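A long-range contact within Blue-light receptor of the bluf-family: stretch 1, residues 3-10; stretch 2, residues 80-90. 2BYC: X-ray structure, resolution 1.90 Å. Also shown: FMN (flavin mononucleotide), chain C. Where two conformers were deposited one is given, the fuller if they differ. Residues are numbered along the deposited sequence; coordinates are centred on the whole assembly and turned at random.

Stretch 1 3-10: DELVSLTY
Stretch 2 (80-90) FDLEPITARRF

Thr9 O accepts two backbone hydrogen bonds from consecutive residues: from Phe80 N at 2.7 Å (angle at hydrogen 152°) and from Asp81 N at 3.2 Å (162°). Phe80, at phi/psi -85/-47, departs from extended geometry, and its N and that of Asp81 both reach the same oxygen.

Beyond this fork the pairing is regular. Strand 5-10 and strand 80-84 run antiparallel, their axes at 167° and 4.5 Å apart at closest approach. Ser7 N donates to Glu83 O (2.8 Å) and Glu83 N to Ser7 O (2.9 Å), with CA atoms 5.2 Å apart; Thr9 N donates to Asp81 O (3.0 Å). The intervening non-hydrogen-bonded pairs are tighter, Leu8 CA to Leu82 CA 4.3 Å and Val6 CA to Pro84 CA 4.2 Å. Proline lacks an amide hydrogen, which this position does not require; the ladder resumes where Ile85 N donates to Leu5 O (2.9 Å, 169°).

Leu8 (chi1 t, chi2 t) and Leu82 (t, p) share a face, with Leu8 CB 3.8 Å from Leu82 CD1; the same methyl lies 4.0 Å from Val6 CB (chi1 m). Farther along, Leu5 (t, p) meets Ile85 (p, t): Leu5 CG lies 3.7 Å from Ile85 CG1, and Leu5 CD1 lies over one face of the Arg88 guanidinium, 3.9 Å from Arg88 NH2.

Ser7 (t), Thr9 (m), Asp81 (p) and Glu83 (t) occupy the other face. One water gathers three of these side chains: it donates to Asp81 OD1 (2.8 Å) and sits 2.9 Å from both Ser7 OG and Thr9 OG1, hydrogen-bonded to each. Nearby, Arg89 NH2 forms a salt bridge with Glu83 OE2 (3.0 Å), tying the loop back to its own strand, whereas Arg89 NE, 3.9 Å from Ser7 OG, is buried without a partner.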

# COMPACT_ATOMS: atom_id res chain seq x y z
N ASP A 3 13.29 -1.17 15.50
CA ASP A 3 12.86 -2.50 15.08
C ASP A 3 11.36 -2.72 15.21
O ASP A 3 10.80 -3.60 14.58
CB ASP A 3 13.57 -3.58 15.93
CG ASP A 3 15.11 -3.54 15.77
OD1 ASP A 3 15.84 -4.07 16.67
OD2 ASP A 3 15.57 -3.00 14.74
N GLU A 4 10.71 -1.96 16.07
CA GLU A 4 9.30 -2.18 16.35
C GLU A 4 8.51 -2.20 15.00
O GLU A 4 8.88 -1.51 14.07
CB GLU A 4 8.82 -1.06 17.27
CG GLU A 4 7.54 -1.37 18.01
CD GLU A 4 6.25 -1.28 17.13
OE1 GLU A 4 5.91 -0.16 16.66
OE2 GLU A 4 5.58 -2.30 16.90
N LEU A 5 7.46 -3.02 14.91
CA LEU A 5 6.71 -3.13 13.67
C LEU A 5 5.76 -1.93 13.56
O LEU A 5 5.00 -1.63 14.49
CB LEU A 5 5.94 -4.44 13.69
CG LEU A 5 5.27 -5.12 12.48
CD1 LEU A 5 6.28 -5.56 11.47
CD2 LEU A 5 4.66 -6.39 13.02
N VAL A 6 5.79 -1.28 12.41
CA VAL A 6 4.84 -0.18 12.13
C VAL A 6 4.05 -0.42 10.83
O VAL A 6 4.41 -1.24 10.07
CB VAL A 6 5.55 1.14 12.08
CG1 VAL A 6 6.01 1.56 13.51
CG2 VAL A 6 6.69 1.11 11.04
N SER A 7 2.95 0.29 10.64
CA SER A 7 2.25 0.32 9.35
C SER A 7 2.16 1.76 8.90
O SER A 7 1.61 2.59 9.64
CB SER A 7 0.81 -0.25 9.53
OG SER A 7 0.10 -0.30 8.28
N LEU A 8 2.63 2.09 7.70
CA LEU A 8 2.41 3.44 7.16
C LEU A 8 1.52 3.39 5.95
O LEU A 8 1.68 2.50 5.16
CB LEU A 8 3.77 4.02 6.72
CG LEU A 8 3.99 5.43 6.26
CD1 LEU A 8 5.47 5.52 6.58
CD2 LEU A 8 3.85 5.42 4.74
N THR A 9 0.60 4.35 5.81
CA THR A 9 -0.26 4.39 4.63
C THR A 9 -0.17 5.83 4.15
O THR A 9 -0.26 6.71 4.98
CB THR A 9 -1.74 4.19 5.06
OG1 THR A 9 -1.85 2.85 5.53
CG2 THR A 9 -2.64 4.32 3.93
N TYR A 10 0.04 6.01 2.83
CA TYR A 10 0.11 7.30 2.20
C TYR A 10 -0.75 7.25 0.95
O TYR A 10 -1.13 6.21 0.47
CB TYR A 10 1.61 7.68 1.89
CG TYR A 10 2.13 6.86 0.75
CD1 TYR A 10 1.73 7.15 -0.54
CD2 TYR A 10 3.06 5.82 0.95
CE1 TYR A 10 2.16 6.39 -1.59
CE2 TYR A 10 3.51 5.06 -0.12
CZ TYR A 10 3.08 5.37 -1.38
OH TYR A 10 3.45 4.67 -2.48
N PHE A 80 -1.16 9.24 5.47
CA PHE A 80 -2.37 9.22 6.20
C PHE A 80 -2.05 8.91 7.65
O PHE A 80 -2.52 9.55 8.61
CB PHE A 80 -3.30 8.12 5.66
CG PHE A 80 -4.41 7.86 6.59
CD1 PHE A 80 -5.46 8.77 6.66
CD2 PHE A 80 -4.39 6.76 7.46
CE1 PHE A 80 -6.50 8.60 7.54
CE2 PHE A 80 -5.45 6.55 8.42
CZ PHE A 80 -6.53 7.46 8.46
N ASP A 81 -1.21 7.90 7.83
CA ASP A 81 -0.84 7.63 9.19
C ASP A 81 0.36 6.71 9.25
O ASP A 81 0.81 6.21 8.20
CB ASP A 81 -2.02 7.07 9.88
CG ASP A 81 -2.19 5.63 9.63
OD1 ASP A 81 -1.67 5.11 8.60
OD2 ASP A 81 -2.87 5.01 10.49
N LEU A 82 0.88 6.57 10.47
CA LEU A 82 1.98 5.72 10.74
C LEU A 82 1.72 5.21 12.12
O LEU A 82 1.63 5.94 13.07
CB LEU A 82 3.30 6.49 10.64
CG LEU A 82 4.49 5.68 11.22
CD1 LEU A 82 4.89 4.63 10.28
CD2 LEU A 82 5.64 6.59 11.47
N GLU A 83 1.57 3.91 12.22
CA GLU A 83 1.03 3.32 13.43
C GLU A 83 1.82 2.15 13.90
O GLU A 83 2.06 1.24 13.14
CB GLU A 83 -0.44 2.89 13.15
CG GLU A 83 -0.97 1.92 14.17
CD GLU A 83 -2.28 1.28 13.80
OE1 GLU A 83 -2.88 0.72 14.76
OE2 GLU A 83 -2.66 1.26 12.61
N PRO A 84 2.27 2.18 15.14
CA PRO A 84 2.84 0.96 15.63
C PRO A 84 1.82 -0.15 15.59
O PRO A 84 0.60 0.09 15.81
CB PRO A 84 3.10 1.27 17.10
CG PRO A 84 3.34 2.72 17.15
CD PRO A 84 2.40 3.29 16.09
N ILE A 85 2.29 -1.36 15.33
CA ILE A 85 1.40 -2.50 15.30
C ILE A 85 1.96 -3.74 15.96
O ILE A 85 3.11 -3.97 15.89
CB ILE A 85 1.02 -2.87 13.85
CG1 ILE A 85 2.27 -2.99 12.93
CG2 ILE A 85 -0.04 -1.90 13.37
CD1 ILE A 85 1.96 -3.67 11.53
N THR A 86 1.07 -4.59 16.49
CA THR A 86 1.34 -5.90 17.15
C THR A 86 1.71 -6.94 16.09
O THR A 86 2.73 -7.64 16.20
CB THR A 86 0.04 -6.34 17.96
OG1 THR A 86 -0.07 -5.54 19.15
CG2 THR A 86 0.01 -7.84 18.35
N ALA A 87 0.91 -6.98 15.03
CA ALA A 87 1.05 -8.05 14.04
C ALA A 87 0.81 -7.46 12.71
O ALA A 87 0.01 -6.58 12.63
CB ALA A 87 -0.01 -9.06 14.31
N ARG A 88 1.48 -7.93 11.67
CA ARG A 88 1.10 -7.59 10.27
C ARG A 88 -0.37 -7.82 9.90
O ARG A 88 -1.01 -8.81 10.28
CB ARG A 88 2.01 -8.33 9.28
CG ARG A 88 3.47 -8.01 9.42
CD ARG A 88 4.28 -8.74 8.41
NE ARG A 88 5.67 -8.58 8.75
CZ ARG A 88 6.49 -7.71 8.18
NH1 ARG A 88 6.06 -6.92 7.22
NH2 ARG A 88 7.74 -7.66 8.55
N ARG A 89 -0.90 -6.90 9.11
CA ARG A 89 -2.24 -7.04 8.51
C ARG A 89 -2.17 -7.86 7.20
O ARG A 89 -3.10 -8.57 6.89
CB ARG A 89 -2.83 -5.65 8.29
CG ARG A 89 -2.52 -4.65 9.45
CD ARG A 89 -2.53 -3.09 9.03
NE ARG A 89 -2.69 -2.18 10.23
CZ ARG A 89 -3.83 -2.10 10.89
NH1 ARG A 89 -4.88 -2.82 10.47
NH2 ARG A 89 -3.94 -1.33 11.98
N PHE A 90 -1.09 -7.73 6.42
CA PHE A 90 -0.91 -8.43 5.16
C PHE A 90 0.39 -9.23 5.15
O PHE A 90 1.24 -9.02 4.30
CB PHE A 90 -0.90 -7.43 3.95
CG PHE A 90 -1.95 -6.41 4.07
CD1 PHE A 90 -1.67 -5.18 4.69
CD2 PHE A 90 -3.30 -6.74 3.75
CE1 PHE A 90 -2.66 -4.21 4.89
CE2 PHE A 90 -4.33 -5.79 3.96
CZ PHE A 90 -3.99 -4.52 4.53
N1 FMN C . 9.48 -0.02 -4.47
C2 FMN C . 9.64 -1.00 -3.51
O2 FMN C . 10.73 -1.60 -3.40
N3 FMN C . 8.62 -1.34 -2.67
C4 FMN C . 7.45 -0.70 -2.84
O4 FMN C . 6.57 -0.93 -2.08
C4A FMN C . 7.26 0.30 -3.81
N5 FMN C . 6.04 0.93 -3.95
C5A FMN C . 5.86 1.98 -4.86
C6 FMN C . 4.66 2.64 -4.97
C7 FMN C . 4.43 3.65 -5.91
C7M FMN C . 3.13 4.46 -5.90
C8 FMN C . 5.47 4.00 -6.74
C8M FMN C . 5.34 5.13 -7.75
C9 FMN C . 6.70 3.36 -6.63
C9A FMN C . 6.90 2.32 -5.67
N10 FMN C . 8.13 1.64 -5.56
C10 FMN C . 8.30 0.65 -4.60
C1' FMN C . 9.18 1.74 -6.61
C2' FMN C . 10.33 2.38 -5.86
O2' FMN C . 10.02 3.74 -5.97
C3' FMN C . 11.74 2.06 -6.38
O3' FMN C . 11.93 2.74 -7.58
C4' FMN C . 12.08 0.60 -6.61
O4' FMN C . 12.20 -0.17 -5.39
C5' FMN C . 13.44 0.51 -7.32
O5' FMN C . 13.42 0.25 -8.72
P FMN C . 14.86 -0.19 -9.29
O1P FMN C . 14.78 -0.60 -10.77
O2P FMN C . 15.71 1.06 -9.12
O3P FMN C . 15.24 -1.31 -8.35
O HOH W 1 -1.10 2.38 8.25